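Local coordinates for putative transporter (Clostridium difficile 630, PDB 3LV9), which is the tandem CBS-domain part of a putative membrane transporter of the UPF0053 family, a longer protein that may bind flavin adenine dinucleotide, at residues Y79-N84 and L90-R95; D96-S101 and L110-K115; L104-A109 and E141-E146. All blocks are in the same frame, centred on the assembly; numbering follows the deposited sequence.

Contact 1: Y79-N84 and L90-R95; sequences YNQKIN and LEEILR
The side-chain amide of Gln81 turns one face to Ile93. CG2 of Ile93 lies over the nitrogen side of that face, 3.5 Å from Gln81 NE2, and CD1 of Ile93 lies over the oxygen side, 3.8 Å from Gln81 OE1. The two side chains come from opposite directions, and the amide rests against both branches of the isoleucine. Ile93 presents them this way because its CG1 sits between the backbone N and the carbonyl carbon (chi1 53°). Roughly level with the amide, beyond its nitrogen, is the CB of Glu92, 3.8 Å from Gln81 NE2; the Glu92 carboxylate is turned 87° to the amide and makes no hydrogen bond with it. Beyond the other end, OE1 of Gln81 accepts a hydrogen bond from the backbone N of Glu89, just ahead of Leu90. The extended Gln81 side chain thus reaches from helix 75-85 to the chain just ahead of 90-95. Ile93 also packs on Leu78 and Val73. The contact folds the connection between helix 75-85 and strand 98-101 back onto that helix, within the tandem CBS pair (Bateman module).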
loop_
_atom_site.group_PDB
_atom_site.type_symbol
_atom_site.label_atom_id
_atom_site.label_comp_id
_atom_site.label_asym_id
_atom_site.label_seq_id
_atom_site.Cartn_x
_atom_site.Cartn_y
_atom_site.Cartn_z
ATOM N N TYR A 79 11.312 -6.509 4.712
ATOM C CA TYR A 79 11.499 -6.188 6.131
ATOM C C TYR A 79 11.536 -7.503 6.913
ATOM O O TYR A 79 12.396 -7.680 7.781
ATOM C CB TYR A 79 10.380 -5.280 6.649
ATOM C CG TYR A 79 10.455 -3.780 6.334
ATOM C CD1 TYR A 79 11.665 -3.121 6.252
ATOM C CD2 TYR A 79 9.298 -3.009 6.198
ATOM C CE1 TYR A 79 11.736 -1.770 6.026
ATOM C CE2 TYR A 79 9.372 -1.645 5.971
ATOM C CZ TYR A 79 10.605 -1.047 5.884
ATOM O OH TYR A 79 10.762 0.286 5.650
ATOM N N ASN A 80 10.660 -8.447 6.596
ATOM C CA ASN A 80 10.724 -9.750 7.274
ATOM C C ASN A 80 12.065 -10.476 7.047
ATOM O O ASN A 80 12.556 -11.139 7.968
ATOM C CB ASN A 80 9.569 -10.668 6.850
ATOM C CG ASN A 80 8.209 -10.229 7.436
ATOM O OD1 ASN A 80 8.160 -9.574 8.475
ATOM N ND2 ASN A 80 7.113 -10.589 6.754
ATOM N N GLN A 81 12.679 -10.347 5.867
ATOM C CA GLN A 81 13.999 -10.959 5.674
ATOM C C GLN A 81 14.990 -10.334 6.618
ATOM O O GLN A 81 15.758 -11.017 7.259
ATOM C CB GLN A 81 14.506 -10.785 4.242
ATOM C CG GLN A 81 13.986 -11.805 3.283
ATOM C CD GLN A 81 14.685 -11.757 1.922
ATOM O OE1 GLN A 81 15.294 -10.732 1.530
ATOM N NE2 GLN A 81 14.611 -12.880 1.192
ATOM N N LYS A 82 14.965 -9.021 6.709
ATOM C CA LYS A 82 16.025 -8.319 7.400
ATOM C C LYS A 82 15.896 -8.535 8.889
ATOM O O LYS A 82 16.890 -8.685 9.598
ATOM C CB LYS A 82 15.975 -6.820 7.102
ATOM C CG LYS A 82 17.080 -6.009 7.775
ATOM C CD LYS A 82 18.431 -6.227 7.114
ATOM C CE LYS A 82 19.526 -5.424 7.782
ATOM N NZ LYS A 82 20.879 -5.908 7.316
ATOM N N ILE A 83 14.664 -8.528 9.355
ATOM C CA ILE A 83 14.390 -8.708 10.754
ATOM C C ILE A 83 14.722 -10.132 11.169
ATOM O O ILE A 83 15.408 -10.347 12.160
ATOM C CB ILE A 83 12.897 -8.500 11.104
ATOM C CG1 ILE A 83 12.483 -7.032 10.990
ATOM C CG2 ILE A 83 12.624 -9.027 12.536
ATOM C CD1 ILE A 83 10.977 -6.809 11.180
ATOM N N ASN A 84 14.220 -11.103 10.415
ATOM C CA ASN A 84 14.403 -12.495 10.800
ATOM C C ASN A 84 15.868 -12.975 10.642
ATOM O O ASN A 84 16.390 -13.662 11.534
ATOM C CB ASN A 84 13.417 -13.379 10.032
ATOM C CG ASN A 84 11.928 -12.985 10.300
ATOM O OD1 ASN A 84 11.611 -12.097 11.135
ATOM N ND2 ASN A 84 11.014 -13.656 9.582
ATOM N N LEU A 90 17.214 -10.843 -2.414
ATOM C CA LEU A 90 16.124 -10.407 -3.315
ATOM C C LEU A 90 15.470 -11.539 -4.124
ATOM O O LEU A 90 14.237 -11.626 -4.272
ATOM C CB LEU A 90 16.651 -9.323 -4.243
ATOM C CG LEU A 90 16.983 -8.009 -3.525
ATOM C CD1 LEU A 90 17.914 -7.242 -4.355
ATOM C CD2 LEU A 90 15.740 -7.173 -3.236
ATOM N N GLU A 91 16.320 -12.413 -4.634
ATOM C CA GLU A 91 15.905 -13.567 -5.434
ATOM C C GLU A 91 14.855 -14.445 -4.761
ATOM O O GLU A 91 14.020 -15.034 -5.440
ATOM C CB GLU A 91 17.140 -14.420 -5.836
ATOM C CG GLU A 91 18.154 -14.748 -4.665
ATOM C CD GLU A 91 19.010 -13.556 -4.142
ATOM O OE1 GLU A 91 19.337 -12.610 -4.919
ATOM O OE2 GLU A 91 19.385 -13.587 -2.940
ATOM N N GLU A 92 14.906 -14.541 -3.437
ATOM C CA GLU A 92 13.984 -15.393 -2.673
ATOM C C GLU A 92 12.591 -14.751 -2.465
ATOM O O GLU A 92 11.636 -15.459 -2.050
ATOM C CB GLU A 92 14.592 -15.803 -1.287
ATOM C CG GLU A 92 15.348 -17.147 -1.296
ATOM C CD GLU A 92 16.260 -17.359 -0.088
ATOM O OE1 GLU A 92 15.922 -16.864 1.008
ATOM O OE2 GLU A 92 17.302 -18.042 -0.223
ATOM N N ILE A 93 12.477 -13.444 -2.707
ATOM C CA ILE A 93 11.195 -12.739 -2.523
ATOM C C ILE A 93 10.737 -12.047 -3.785
ATOM O O ILE A 93 9.724 -11.347 -3.793
ATOM C CB ILE A 93 11.254 -11.720 -1.377
ATOM C CG1 ILE A 93 12.431 -10.774 -1.566
ATOM C CG2 ILE A 93 11.334 -12.471 0.013
ATOM C CD1 ILE A 93 12.398 -9.572 -0.621
ATOM N N LEU A 94 11.486 -12.270 -4.861
ATOM C CA LEU A 94 11.225 -11.608 -6.145
ATOM C C LEU A 94 9.918 -12.149 -6.728
ATOM O O LEU A 94 9.728 -13.355 -6.805
ATOM C CB LEU A 94 12.407 -11.859 -7.098
ATOM C CG LEU A 94 12.640 -10.965 -8.306
ATOM C CD1 LEU A 94 12.773 -9.527 -7.858
ATOM C CD2 LEU A 94 13.906 -11.453 -9.106
ATOM N N ARG A 95 9.023 -11.234 -7.084
ATOM C CA ARG A 95 7.671 -11.532 -7.620
ATOM C C ARG A 95 7.560 -11.018 -9.067
ATOM O O ARG A 95 8.129 -9.990 -9.393
ATOM C CB ARG A 95 6.616 -10.839 -6.760
ATOM C CG ARG A 95 6.399 -11.461 -5.388
ATOM C CD ARG A 95 5.738 -10.487 -4.411
ATOM N NE ARG A 95 4.691 -11.113 -3.587
ATOM C CZ ARG A 95 4.880 -11.995 -2.599
ATOM N NH1 ARG A 95 6.094 -12.421 -2.261
ATOM N NH2 ARG A 95 3.829 -12.469 -1.940
#

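Contact 2: D96-S101 and L110-K115; sequences DIIYIS and LERIRK
Ile98 buries more surface here than any other residue, and its partner is Ile113. The CD1 methyl of Ile98 reaches across to CG1 of Ile113 at 3.3 Å, a very tight approach for two carbons, part of which may reflect coordinate error at 2.40 Å resolution. The same methyl also lies 4.0 Å from the CA of Ile113, so it bears on the helix surface itself as well as on the side chain. The two isoleucines meet at a slant. For Ile113, CG1 stands beside the backbone N (chi1 -66°), which swings this branch round to the strand although its CB is not aimed straight at it.

Ile100, two residues further along the strand, is the third large contributor. Its CB points to the helix, and its CG2 lies 4.3 Å from the aliphatic CG of Arg112, in one of the two conformers of that arginine; CD1 of Ile98 reaches the same CG at 4.4 Å. The arginine meets the strand through its aliphatic CG, at the exposed margin of an otherwise apolar interface without hydrogen bonds.

Strand 98-101 and the helical segment 110-115 run nearly antiparallel, at 169°, with axes 10.1 Å apart. They are the first two elements of a beta-alpha-beta unit completed by strand 120-124, which pairs in parallel with 98-101 and whose Ala121 packs against both Ile98 and Ile113. Helix 106-116 also meets helix 136-145, where Ile113 touches Ile139.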
loop_
_atom_site.group_PDB
_atom_site.type_symbol
_atom_site.label_atom_id
_atom_site.label_comp_id
_atom_site.label_asym_id
_atom_site.label_seq_id
_atom_site.Cartn_x
_atom_site.Cartn_y
_atom_site.Cartn_z
ATOM N N ASP A 96 6.826 -11.732 -9.921
ATOM C CA ASP A 96 6.792 -11.421 -11.366
ATOM C C ASP A 96 6.061 -10.122 -11.685
ATOM O O ASP A 96 5.155 -9.716 -10.944
ATOM C CB ASP A 96 6.199 -12.592 -12.147
ATOM C CG ASP A 96 7.175 -13.816 -12.200
ATOM O OD1 ASP A 96 8.164 -13.734 -12.985
ATOM O OD2 ASP A 96 6.966 -14.840 -11.457
ATOM N N ILE A 97 6.500 -9.440 -12.750
ATOM C CA ILE A 97 5.740 -8.301 -13.305
ATOM C C ILE A 97 5.247 -8.645 -14.722
ATOM O O ILE A 97 5.654 -9.642 -15.350
ATOM C CB ILE A 97 6.532 -6.927 -13.367
ATOM C CG1 ILE A 97 7.980 -7.142 -13.796
ATOM C CG2 ILE A 97 6.500 -6.137 -12.050
ATOM C CD1 ILE A 97 8.114 -7.610 -15.211
ATOM N N ILE A 98 4.345 -7.800 -15.204
ATOM C CA ILE A 98 3.939 -7.790 -16.605
ATOM C C ILE A 98 4.447 -6.504 -17.269
ATOM O O ILE A 98 4.717 -5.502 -16.596
ATOM C CB ILE A 98 2.395 -7.911 -16.750
ATOM C CG1 ILE A 98 1.662 -6.752 -16.071
ATOM C CG2 ILE A 98 1.890 -9.219 -16.111
ATOM C CD1 ILE A 98 0.254 -6.631 -16.576
ATOM N N TYR A 99 4.567 -6.541 -18.589
ATOM C CA TYR A 99 4.988 -5.362 -19.361
ATOM C C TYR A 99 3.845 -4.988 -20.253
ATOM O O TYR A 99 3.238 -5.858 -20.886
ATOM C CB TYR A 99 6.232 -5.630 -20.216
ATOM C CG TYR A 99 7.468 -6.056 -19.435
ATOM C CD1 TYR A 99 8.446 -5.141 -19.083
ATOM C CD2 TYR A 99 7.649 -7.374 -19.044
ATOM C CE1 TYR A 99 9.562 -5.528 -18.376
ATOM C CE2 TYR A 99 8.770 -7.754 -18.319
ATOM C CZ TYR A 99 9.716 -6.821 -17.987
ATOM O OH TYR A 99 10.847 -7.204 -17.277
ATOM N N ILE A 100 3.520 -3.701 -20.268
ATOM C CA ILE A 100 2.517 -3.177 -21.176
ATOM C C ILE A 100 3.084 -1.984 -21.936
ATOM O O ILE A 100 3.971 -1.287 -21.459
ATOM C CB ILE A 100 1.239 -2.749 -20.429
ATOM C CG1 ILE A 100 1.554 -1.761 -19.311
ATOM C CG2 ILE A 100 0.613 -3.909 -19.770
ATOM C CD1 ILE A 100 0.386 -0.903 -18.985
ATOM N N SER A 101 2.551 -1.757 -23.121
ATOM C CA SER A 101 2.955 -0.624 -23.963
ATOM C C SER A 101 2.363 0.668 -23.459
ATOM O O SER A 101 1.233 0.684 -22.951
ATOM C CB SER A 101 2.496 -0.786 -25.405
ATOM O OG SER A 101 2.722 0.432 -26.084
ATOM N N LEU A 110 -6.257 -2.049 -17.443
ATOM C CA LEU A 110 -6.902 -2.657 -16.280
ATOM C C LEU A 110 -7.311 -4.086 -16.613
ATOM O O LEU A 110 -7.050 -5.000 -15.838
ATOM C CB LEU A 110 -8.101 -1.821 -15.831
ATOM C CG LEU A 110 -8.862 -2.243 -14.565
ATOM C CD1 LEU A 110 -8.003 -2.074 -13.306
ATOM C CD2 LEU A 110 -10.210 -1.463 -14.450
ATOM N N GLU A 111 -7.945 -4.264 -17.779
ATOM C CA GLU A 111 -8.391 -5.581 -18.252
ATOM C C GLU A 111 -7.222 -6.551 -18.184
ATOM O O GLU A 111 -7.363 -7.641 -17.641
ATOM C CB GLU A 111 -8.915 -5.521 -19.716
ATOM C CG GLU A 111 -10.369 -5.000 -19.928
ATOM C CD GLU A 111 -10.826 -4.964 -21.429
ATOM O OE1 GLU A 111 -10.199 -5.639 -22.299
ATOM O OE2 GLU A 111 -11.830 -4.267 -21.738
ATOM N N ARG A 112 -6.082 -6.134 -18.737
ATOM C CA ARG A 112 -4.878 -6.949 -18.861
ATOM C C ARG A 112 -4.328 -7.360 -17.494
ATOM O O ARG A 112 -4.126 -8.538 -17.216
ATOM C CB ARG A 112 -3.831 -6.132 -19.635
ATOM C CG ARG A 112 -2.538 -6.834 -19.981
ATOM C CD ARG A 112 -2.677 -7.702 -21.224
ATOM N NE ARG A 112 -3.190 -6.998 -22.408
ATOM C CZ ARG A 112 -2.438 -6.563 -23.417
ATOM N NH1 ARG A 112 -1.118 -6.709 -23.400
ATOM N NH2 ARG A 112 -3.016 -5.963 -24.439
ATOM N N ILE A 113 -4.092 -6.367 -16.643
ATOM C CA ILE A 113 -3.500 -6.587 -15.325
ATOM C C ILE A 113 -4.467 -7.348 -14.472
ATOM O O ILE A 113 -4.047 -8.200 -13.691
ATOM C CB ILE A 113 -3.136 -5.250 -14.632
ATOM C CG1 ILE A 113 -2.023 -4.536 -15.406
ATOM C CG2 ILE A 113 -2.656 -5.451 -13.208
ATOM C CD1 ILE A 113 -1.787 -3.127 -14.883
ATOM N N ARG A 114 -5.763 -7.065 -14.624
ATOM C CA ARG A 114 -6.754 -7.821 -13.898
ATOM C C ARG A 114 -6.621 -9.313 -14.315
ATOM O O ARG A 114 -6.536 -10.194 -13.438
ATOM C CB ARG A 114 -8.173 -7.236 -14.086
ATOM N N LYS A 115 -6.525 -9.580 -15.627
ATOM C CA LYS A 115 -6.472 -10.967 -16.164
ATOM C C LYS A 115 -5.279 -11.764 -15.649
ATOM O O LYS A 115 -5.426 -12.939 -15.308
ATOM C CB LYS A 115 -6.450 -10.984 -17.701
#

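Contact 3: L104-A109 and E141-E146; sequences LTIDKA and EEIVGE
Ile106 is the side chain of 104-109 that reaches the other helix, and it uses both branches. Its CD1 meets the CG of Glu142 at 3.6 Å, the two side chains nearly perpendicular, while its CG2 lies 4.2 Å from CG1 of Ile143, the isoleucines running alongside each other, oppositely pointed. Glu142 offers methylene carbon here: CG is anti to the backbone N (chi1 -164°), and a bend at chi2 turns the carboxylate aside, where OE2 forms a salt bridge with Lys23. That lysine also packs on Ile106 and so borders both partners.

Further out, the helix start that carries Ile106 is held in shape by local bonds. Thr105, at the N-cap position, donates from OG1 to OD1 of Asp107 at 2.7 Å, a bond between side chains and not a cap, while the backbone N of Ala109 bonds to the Thr105 O at 3.0 Å. Leu104 and Ile106 are also backbone hydrogen-bonded, to Ile25 and Lys23 respectively.

The contact joins the first turn of helix 106-116 to the C-terminal part of helix 136-145, with Ile139 continuing the packing one turn back. Ile143 also touches Ile83 of the second subunit, and Val144 packs on Lys82 of that subunit.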
loop_
_atom_site.group_PDB
_atom_site.type_symbol
_atom_site.label_atom_id
_atom_site.label_comp_id
_atom_site.label_asym_id
_atom_site.label_seq_id
_atom_site.Cartn_x
_atom_site.Cartn_y
_atom_site.Cartn_z
ATOM N N LEU A 104 -1.073 1.562 -24.739
ATOM C CA LEU A 104 -2.278 0.889 -24.273
ATOM C C LEU A 104 -3.150 1.909 -23.595
ATOM O O LEU A 104 -2.648 2.751 -22.855
ATOM C CB LEU A 104 -1.952 -0.195 -23.273
ATOM C CG LEU A 104 -3.084 -1.187 -23.128
ATOM C CD1 LEU A 104 -3.439 -1.731 -24.518
ATOM C CD2 LEU A 104 -2.701 -2.331 -22.110
ATOM N N THR A 105 -4.453 1.854 -23.850
ATOM C CA THR A 105 -5.393 2.772 -23.192
ATOM C C THR A 105 -5.644 2.310 -21.763
ATOM O O THR A 105 -5.546 1.121 -21.451
ATOM C CB THR A 105 -6.737 2.829 -23.937
ATOM O OG1 THR A 105 -7.179 1.501 -24.188
ATOM C CG2 THR A 105 -6.610 3.561 -25.291
ATOM N N ILE A 106 -6.006 3.239 -20.891
ATOM C CA ILE A 106 -6.157 2.919 -19.469
ATOM C C ILE A 106 -7.129 1.765 -19.171
ATOM O O ILE A 106 -6.893 1.010 -18.267
ATOM C CB ILE A 106 -6.539 4.175 -18.674
ATOM C CG1 ILE A 106 -5.427 5.226 -18.825
ATOM C CG2 ILE A 106 -6.711 3.855 -17.220
ATOM C CD1 ILE A 106 -5.730 6.568 -18.140
ATOM N N ASP A 107 -8.198 1.620 -19.950
ATOM C CA ASP A 107 -9.197 0.541 -19.744
ATOM C C ASP A 107 -8.694 -0.866 -20.139
ATOM O O ASP A 107 -9.051 -1.870 -19.512
ATOM C CB ASP A 107 -10.510 0.841 -20.515
ATOM C CG ASP A 107 -10.273 1.151 -21.981
ATOM O OD1 ASP A 107 -9.090 1.381 -22.335
ATOM O OD2 ASP A 107 -11.240 1.201 -22.774
ATOM N N LYS A 108 -7.887 -0.931 -21.190
ATOM C CA LYS A 108 -7.314 -2.196 -21.631
ATOM C C LYS A 108 -6.137 -2.606 -20.741
ATOM O O LYS A 108 -5.852 -3.791 -20.568
ATOM C CB LYS A 108 -6.890 -2.074 -23.087
ATOM C CG LYS A 108 -8.045 -1.749 -23.998
ATOM C CD LYS A 108 -7.574 -1.720 -25.442
ATOM C CE LYS A 108 -8.690 -1.213 -26.408
ATOM N NZ LYS A 108 -8.142 -0.397 -27.575
ATOM N N ALA A 109 -5.476 -1.623 -20.147
ATOM C CA ALA A 109 -4.498 -1.868 -19.106
ATOM C C ALA A 109 -5.128 -2.560 -17.897
ATOM O O ALA A 109 -4.605 -3.546 -17.367
ATOM C CB ALA A 109 -3.894 -0.575 -18.691
ATOM N N GLU A 141 -7.985 4.586 -9.720
ATOM C CA GLU A 141 -8.089 6.007 -9.327
ATOM C C GLU A 141 -8.463 6.896 -10.532
ATOM O O GLU A 141 -9.438 7.651 -10.501
ATOM C CB GLU A 141 -6.776 6.456 -8.671
ATOM C CG GLU A 141 -6.848 7.753 -7.874
ATOM C CD GLU A 141 -6.015 7.713 -6.541
ATOM O OE1 GLU A 141 -5.002 8.457 -6.468
ATOM O OE2 GLU A 141 -6.379 6.959 -5.571
ATOM N N GLU A 142 -7.731 6.734 -11.631
ATOM C CA GLU A 142 -8.068 7.417 -12.867
ATOM C C GLU A 142 -9.490 7.102 -13.440
ATOM O O GLU A 142 -10.245 8.020 -13.806
ATOM C CB GLU A 142 -6.999 7.128 -13.912
ATOM C CG GLU A 142 -7.034 8.089 -15.089
ATOM C CD GLU A 142 -6.586 9.495 -14.703
ATOM O OE1 GLU A 142 -6.064 9.666 -13.570
ATOM O OE2 GLU A 142 -6.741 10.425 -15.534
ATOM N N ILE A 143 -9.862 5.826 -13.515
ATOM C CA ILE A 143 -11.173 5.457 -14.077
ATOM C C ILE A 143 -12.375 5.999 -13.280
ATOM O O ILE A 143 -13.308 6.538 -13.877
ATOM C CB ILE A 143 -11.332 3.920 -14.219
ATOM C CG1 ILE A 143 -10.348 3.372 -15.276
ATOM C CG2 ILE A 143 -12.760 3.581 -14.608
ATOM C CD1 ILE A 143 -10.128 1.882 -15.228
ATOM N N VAL A 144 -12.351 5.850 -11.956
ATOM C CA VAL A 144 -13.446 6.293 -11.101
ATOM C C VAL A 144 -13.525 7.808 -11.157
ATOM O O VAL A 144 -14.575 8.388 -10.929
ATOM C CB VAL A 144 -13.281 5.891 -9.615
ATOM C CG1 VAL A 144 -14.615 5.556 -9.009
ATOM C CG2 VAL A 144 -12.449 4.711 -9.479
ATOM N N GLY A 145 -12.403 8.442 -11.467
ATOM C CA GLY A 145 -12.424 9.834 -11.801
ATOM C C GLY A 145 -13.503 10.167 -12.828
ATOM O O GLY A 145 -14.297 11.067 -12.604
ATOM N N GLU A 146 -13.550 9.455 -13.949
ATOM C CA GLU A 146 -14.468 9.841 -15.018
ATOM C C GLU A 146 -15.929 9.486 -14.696
ATOM O O GLU A 146 -16.824 9.890 -15.431
ATOM C CB GLU A 146 -14.039 9.247 -16.372
#

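Overall arrangement
The three contacts follow the chain from the first CBS motif into the second. Contact 1 closes before contact 2 opens; their segments adjoin in sequence, but their centres are 24 Å apart. Contacts 2 and 3 interlock along the chain, share helix 106-116 and have centres 13 Å apart, touching where CD2 of Leu110 meets CD1 of Ile143 at 3.4 Å; together they join strand 98-101, helix 106-116 and helix 136-145, all within the second CBS range. Contacts 1 and 3, with centres 32 Å apart, lie on opposite sides of the chain's centre. Both reach the second subunit: Tyr79 OH of one copy is hydrogen-bonded to Glu141 OE2 of the other, linking unlike CBS motifs across the dimer.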